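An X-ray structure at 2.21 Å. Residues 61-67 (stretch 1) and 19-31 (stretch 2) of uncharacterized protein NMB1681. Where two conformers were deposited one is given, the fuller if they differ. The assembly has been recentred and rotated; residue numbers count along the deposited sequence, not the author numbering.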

ATOM      1  N   GLN A  61      14.376   0.561 -21.928  1.00 46.80           N
ATOM      2  CA  GLN A  61      13.775   0.852 -23.234  1.00 50.41           C
ATOM      3  C   GLN A  61      12.467   1.646 -23.144  1.00 49.10           C
ATOM      4  O   GLN A  61      11.808   1.878 -24.159  1.00 52.36           O
ATOM      5  CB  GLN A  61      13.553  -0.439 -24.044  1.00 44.36           C
ATOM      6  CG  GLN A  61      12.465  -1.365 -23.517  1.00 45.33           C
ATOM      7  CD  GLN A  61      12.944  -2.266 -22.388  1.00 48.45           C
ATOM      8  OE1 GLN A  61      13.649  -1.832 -21.475  1.00 47.79           O
ATOM      9  NE2 GLN A  61      12.564  -3.529 -22.452  1.00 47.45           N
ATOM     10  N   TYR A  62      12.102   2.051 -21.928  1.00 43.07           N
ATOM     11  CA  TYR A  62      10.832   2.705 -21.660  1.00 46.54           C
ATOM     12  C   TYR A  62      11.034   3.883 -20.713  1.00 46.99           C
ATOM     13  O   TYR A  62      11.939   3.862 -19.874  1.00 48.67           O
ATOM     14  CB  TYR A  62       9.834   1.718 -21.028  1.00 46.93           C
ATOM     15  CG  TYR A  62       9.367   0.598 -21.930  1.00 46.67           C
ATOM     16  CD1 TYR A  62       8.838   0.859 -23.192  1.00 46.72           C
ATOM     17  CD2 TYR A  62       9.426  -0.727 -21.502  1.00 51.29           C
ATOM     18  CE1 TYR A  62       8.396  -0.186 -24.016  1.00 49.88           C
ATOM     19  CE2 TYR A  62       8.980  -1.768 -22.299  1.00 49.92           C
ATOM     20  CZ  TYR A  62       8.469  -1.496 -23.553  1.00 53.53           C
ATOM     21  OH  TYR A  62       8.034  -2.545 -24.334  1.00 51.36           O
ATOM     22  N   ASP A  63      10.180   4.897 -20.842  1.00 42.43           N
ATOM     23  CA  ASP A  63      10.276   6.111 -20.029  1.00 47.16           C
ATOM     24  C   ASP A  63       9.885   5.846 -18.588  1.00 47.47           C
ATOM     25  O   ASP A  63       8.803   5.309 -18.331  1.00 49.37           O
ATOM     26  CB  ASP A  63       9.377   7.212 -20.606  1.00 48.92           C
ATOM     27  CG  ASP A  63       9.828   7.657 -21.985  1.00 62.67           C
ATOM     28  OD1 ASP A  63      11.042   7.871 -22.166  1.00 60.99           O
ATOM     29  OD2 ASP A  63       8.976   7.789 -22.890  1.00 72.66           O
ATOM     30  N   ALA A  64      10.761   6.222 -17.656  1.00 44.85           N
ATOM     31  CA  ALA A  64      10.501   6.049 -16.223  1.00 47.82           C
ATOM     32  C   ALA A  64       9.142   6.590 -15.809  1.00 48.40           C
ATOM     33  O   ALA A  64       8.490   6.036 -14.929  1.00 56.79           O
ATOM     34  CB  ALA A  64      11.593   6.708 -15.384  1.00 46.14           C
ATOM     35  N   ALA A  65       8.706   7.677 -16.433  1.00 45.25           N
ATOM     36  CA  ALA A  65       7.448   8.285 -16.021  1.00 55.74           C
ATOM     37  C   ALA A  65       6.256   7.426 -16.411  1.00 51.09           C
ATOM     38  O   ALA A  65       5.284   7.351 -15.672  1.00 45.66           O
ATOM     39  CB  ALA A  65       7.301   9.710 -16.582  1.00 52.80           C
ATOM     40  N   LEU A  66       6.311   6.795 -17.577  1.00 43.98           N
ATOM     41  CA  LEU A  66       5.173   5.997 -18.003  1.00 42.53           C
ATOM     42  C   LEU A  66       5.180   4.666 -17.261  1.00 44.45           C
ATOM     43  O   LEU A  66       4.134   4.047 -17.075  1.00 48.97           O
ATOM     44  CB  LEU A  66       5.177   5.793 -19.515  1.00 42.00           C
ATOM     45  CG  LEU A  66       5.059   7.076 -20.339  1.00 45.45           C
ATOM     46  CD1 LEU A  66       4.990   6.758 -21.822  1.00 47.79           C
ATOM     47  CD2 LEU A  66       3.844   7.893 -19.920  1.00 42.62           C
ATOM     48  N   ILE A  67       6.360   4.239 -16.823  1.00 39.37           N
ATOM     49  CA  ILE A  67       6.472   3.064 -15.965  1.00 40.30           C
ATOM     50  C   ILE A  67       5.769   3.317 -14.618  1.00 47.80           C
ATOM     51  O   ILE A  67       4.986   2.487 -14.138  1.00 41.37           O
ATOM     52  CB  ILE A  67       7.952   2.622 -15.773  1.00 46.89           C
ATOM     53  CG1 ILE A  67       8.512   2.068 -17.091  1.00 48.58           C
ATOM     54  CG2 ILE A  67       8.063   1.530 -14.731  1.00 47.64           C
ATOM     55  CD1 ILE A  67      10.009   1.774 -17.077  1.00 47.66           C
TER
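Stretch 2 (19-31) QTMSKKKQTEMIA

Ile30 and Leu66 form the apolar centre of the contact, where the helix of stretch 2, which runs from Lys23 to Ala31 and continues beyond it, packs on stretch 1. Ile30 brings its CD1 to 3.7 Å from Leu66 CB and 3.9 Å from Ile67 CG1, while its CG1 lies over one face of the Tyr62 ring, 3.8 Å from the ring centroid and 18° off the normal, a CH-pi contact. Leu66 points toward the helix and fits as a knob among Lys23, Gln26, Thr27 and Ile30, residues spaced i, i+3, i+4 and i+7, which lie along one side of the helix and leave a hollow between them. Its CD2 is 3.5 Å from Lys23 CG and its CD1 3.6 Å from Gln26 CD, so the aliphatic part of the lysine helps to wall the pocket. The backbones come near here as well, with Leu66 CA 6.1 Å from Thr27 CA and Ile67 CA 6.8 Å from Ile30 CA; stretch 1 as a whole nevertheless runs across the helix rather than alongside it. Farther along the Tyr62 ring, Met29, a selenomethionine, places CB 4.2 Å from Tyr62 CE1, and Thr20 CG2 approaches the same CE1 at 4.3 Å.

At the polar edge, the extended side chain of Gln26 reaches the loop just before the helix of stretch 1. Gln26 OE1 accepts a short, nearly linear hydrogen bond from Asp63 N (2.6 Å, 173°), and Gln26 NE2 donates to Asp63 OD2 (2.8 Å, 141°). The same NE2 also donates to Thr20 O (2.8 Å), so this one amide ties the turn preceding its own helix to Asp63. That turn, type I from Gln19 to Ser22, leads into the helix, which Ser22 caps by accepting a hydrogen bond from Lys25 N at its OG (3.1 Å). Together the two stretches bury 497 Å², both sides summed.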

ATOM      1  N   GLN A  19       7.330   3.159 -32.291  1.00 50.87           N
ATOM      2  CA  GLN A  19       6.044   3.043 -31.606  1.00 49.49           C
ATOM      3  C   GLN A  19       6.046   3.696 -30.222  1.00 49.88           C
ATOM      4  O   GLN A  19       5.027   4.219 -29.786  1.00 56.10           O
ATOM      5  CB  GLN A  19       5.625   1.574 -31.489  1.00 38.65           C
ATOM      6  CG  GLN A  19       4.896   1.044 -32.699  1.00 47.03           C
ATOM      7  CD  GLN A  19       4.712  -0.465 -32.643  1.00 69.39           C
ATOM      8  OE1 GLN A  19       5.442  -1.166 -31.938  1.00 69.97           O
ATOM      9  NE2 GLN A  19       3.728  -0.971 -33.383  1.00 77.46           N
ATOM     10  N   THR A  20       7.185   3.668 -29.532  1.00 48.43           N
ATOM     11  CA  THR A  20       7.244   4.191 -28.162  1.00 48.37           C
ATOM     12  C   THR A  20       7.114   5.714 -28.098  1.00 49.53           C
ATOM     13  O   THR A  20       6.975   6.274 -27.017  1.00 49.30           O
ATOM     14  CB  THR A  20       8.548   3.788 -27.429  1.00 45.70           C
ATOM     15  OG1 THR A  20       9.641   4.512 -27.986  1.00 50.85           O
ATOM     16  CG2 THR A  20       8.822   2.291 -27.559  1.00 52.73           C
HETATM   17  N   MSE A  21       7.172   6.373 -29.252  1.00 47.27           N
HETATM   18  CA  MSE A  21       7.022   7.825 -29.327  1.00 52.76           C
HETATM   19  C   MSE A  21       5.609   8.252 -28.942  1.00 56.45           C
HETATM   20  O   MSE A  21       5.371   9.406 -28.589  1.00 54.21           O
HETATM   21  CB  MSE A  21       7.336   8.337 -30.735  1.00 52.68           C
HETATM   22  CG  MSE A  21       8.766   8.126 -31.192  1.00 58.10           C
HETATM   23 SE   MSE A  21      10.075   9.097 -30.132  0.64 59.95          SE
HETATM   24  CE  MSE A  21      10.417   7.843 -28.672  1.00 67.73           C
ATOM     25  N   SER A  22       4.665   7.329 -29.042  1.00 54.88           N
ATOM     26  CA  SER A  22       3.311   7.614 -28.591  1.00 54.67           C
ATOM     27  C   SER A  22       3.178   7.212 -27.128  1.00 47.34           C
ATOM     28  O   SER A  22       3.452   6.070 -26.760  1.00 44.68           O
ATOM     29  CB  SER A  22       2.283   6.883 -29.460  1.00 59.33           C
ATOM     30  OG  SER A  22       1.029   6.775 -28.812  1.00 56.30           O
ATOM     31  N   LYS A  23       2.756   8.162 -26.303  1.00 51.01           N
ATOM     32  CA  LYS A  23       2.567   7.964 -24.866  0.51 55.04           C
ATOM     33  C   LYS A  23       1.535   6.867 -24.584  1.00 56.02           C
ATOM     34  O   LYS A  23       1.747   5.970 -23.762  1.00 54.28           O
ATOM     35  CB  LYS A  23       2.106   9.285 -24.226  0.51 57.17           C
ATOM     36  CG  LYS A  23       2.623   9.538 -22.814  0.51 57.29           C
ATOM     37  CD  LYS A  23       2.273  10.946 -22.317  0.51 60.62           C
ATOM     38  CE  LYS A  23       0.839  11.038 -21.791  0.51 61.54           C
ATOM     39  NZ  LYS A  23       0.505  12.410 -21.295  0.51 57.30           N
ATOM     40  N   LYS A  24       0.396   6.960 -25.262  1.00 53.88           N
ATOM     41  CA  LYS A  24      -0.648   5.953 -25.122  1.00 57.89           C
ATOM     42  C   LYS A  24      -0.135   4.578 -25.568  1.00 56.92           C
ATOM     43  O   LYS A  24      -0.406   3.557 -24.934  1.00 50.50           O
ATOM     44  CB  LYS A  24      -1.878   6.341 -25.943  1.00 61.67           C
ATOM     45  CG  LYS A  24      -2.770   5.160 -26.273  1.00 75.90           C
ATOM     46  CD  LYS A  24      -4.050   5.591 -26.960  1.00 88.34           C
ATOM     47  CE  LYS A  24      -5.035   4.433 -27.025  1.00 94.31           C
ATOM     48  NZ  LYS A  24      -6.415   4.896 -27.346  1.00 98.55           N
ATOM     49  N   LYS A  25       0.613   4.557 -26.665  1.00 51.56           N
ATOM     50  CA  LYS A  25       1.130   3.303 -27.183  1.00 45.46           C
ATOM     51  C   LYS A  25       2.260   2.765 -26.300  1.00 50.08           C
ATOM     52  O   LYS A  25       2.288   1.569 -25.995  1.00 50.36           O
ATOM     53  CB  LYS A  25       1.568   3.457 -28.639  1.00 48.59           C
ATOM     54  CG  LYS A  25       2.120   2.178 -29.269  1.00 57.07           C
ATOM     55  CD  LYS A  25       1.067   1.077 -29.383  1.00 59.09           C
ATOM     56  CE  LYS A  25       1.678  -0.182 -30.013  1.00 68.45           C
ATOM     57  NZ  LYS A  25       0.666  -1.223 -30.374  1.00 66.76           N
ATOM     58  N   GLN A  26       3.168   3.637 -25.854  1.00 46.66           N
ATOM     59  CA  GLN A  26       4.208   3.193 -24.919  1.00 45.40           C
ATOM     60  C   GLN A  26       3.617   2.602 -23.626  1.00 50.46           C
ATOM     61  O   GLN A  26       4.148   1.635 -23.073  1.00 43.20           O
ATOM     62  CB  GLN A  26       5.210   4.305 -24.577  1.00 35.45           C
ATOM     63  CG  GLN A  26       6.355   3.756 -23.724  1.00 36.04           C
ATOM     64  CD  GLN A  26       7.491   4.735 -23.481  1.00 47.78           C
ATOM     65  OE1 GLN A  26       8.311   4.519 -22.584  1.00 46.79           O
ATOM     66  NE2 GLN A  26       7.560   5.810 -24.285  1.00 42.19           N
ATOM     67  N   THR A  27       2.513   3.184 -23.159  1.00 47.49           N
ATOM     68  CA  THR A  27       1.838   2.715 -21.939  1.00 44.50           C
ATOM     69  C   THR A  27       1.215   1.316 -22.069  1.00 44.66           C
ATOM     70  O   THR A  27       1.314   0.499 -21.156  1.00 41.19           O
ATOM     71  CB  THR A  27       0.772   3.711 -21.471  1.00 42.69           C
ATOM     72  OG1 THR A  27       1.392   4.985 -21.254  1.00 50.34           O
ATOM     73  CG2 THR A  27       0.130   3.237 -20.176  1.00 41.02           C
ATOM     74  N   GLU A  28       0.577   1.035 -23.198  1.00 45.69           N
ATOM     75  CA  GLU A  28       0.097  -0.311 -23.445  1.00 47.68           C
ATOM     76  C   GLU A  28       1.270  -1.284 -23.532  1.00 50.46           C
ATOM     77  O   GLU A  28       1.205  -2.386 -22.993  1.00 51.15           O
ATOM     78  CB  GLU A  28      -0.727  -0.370 -24.725  1.00 56.35           C
ATOM     79  CG  GLU A  28      -2.099   0.240 -24.587  1.00 73.93           C
ATOM     80  CD  GLU A  28      -2.675   0.663 -25.919  1.00 88.46           C
ATOM     81  OE1 GLU A  28      -2.033   0.379 -26.953  1.00 90.57           O
ATOM     82  OE2 GLU A  28      -3.760   1.286 -25.932  1.00 95.02           O
HETATM   83  N   MSE A  29       2.345  -0.882 -24.203  1.00 49.62           N
HETATM   84  CA  MSE A  29       3.478  -1.786 -24.391  1.00 49.17           C
HETATM   85  C   MSE A  29       4.111  -2.146 -23.049  1.00 47.24           C
HETATM   86  O   MSE A  29       4.548  -3.290 -22.844  1.00 44.88           O
HETATM   87  CB  MSE A  29       4.542  -1.179 -25.321  1.00 49.72           C
HETATM   88  CG  MSE A  29       4.141  -1.025 -26.795  1.00 53.34           C
HETATM   89 SE   MSE A  29       5.291   0.258 -27.752  0.73 60.42          SE
HETATM   90  CE  MSE A  29       6.892  -0.868 -27.942  1.00 45.06           C
ATOM     91  N   ILE A  30       4.158  -1.171 -22.139  1.00 38.89           N
ATOM     92  CA  ILE A  30       4.811  -1.365 -20.849  1.00 33.60           C
ATOM     93  C   ILE A  30       4.033  -2.354 -20.003  1.00 35.95           C
ATOM     94  O   ILE A  30       4.609  -3.245 -19.370  1.00 40.57           O
ATOM     95  CB  ILE A  30       4.950  -0.055 -20.067  1.00 45.02           C
ATOM     96  CG1 ILE A  30       5.936   0.872 -20.783  1.00 44.87           C
ATOM     97  CG2 ILE A  30       5.433  -0.338 -18.655  1.00 42.27           C
ATOM     98  CD1 ILE A  30       6.063   2.241 -20.161  1.00 37.70           C
ATOM     99  N   ALA A  31       2.718  -2.184 -20.004  1.00 36.77           N
ATOM    100  CA  ALA A  31       1.815  -3.041 -19.250  1.00 42.22           C
ATOM    101  C   ALA A  31       1.888  -4.469 -19.770  1.00 42.81           C
ATOM    102  O   ALA A  31       2.074  -5.406 -18.993  1.00 49.03           O
ATOM    103  CB  ALA A  31       0.378  -2.504 -19.328  1.00 44.60           C
TER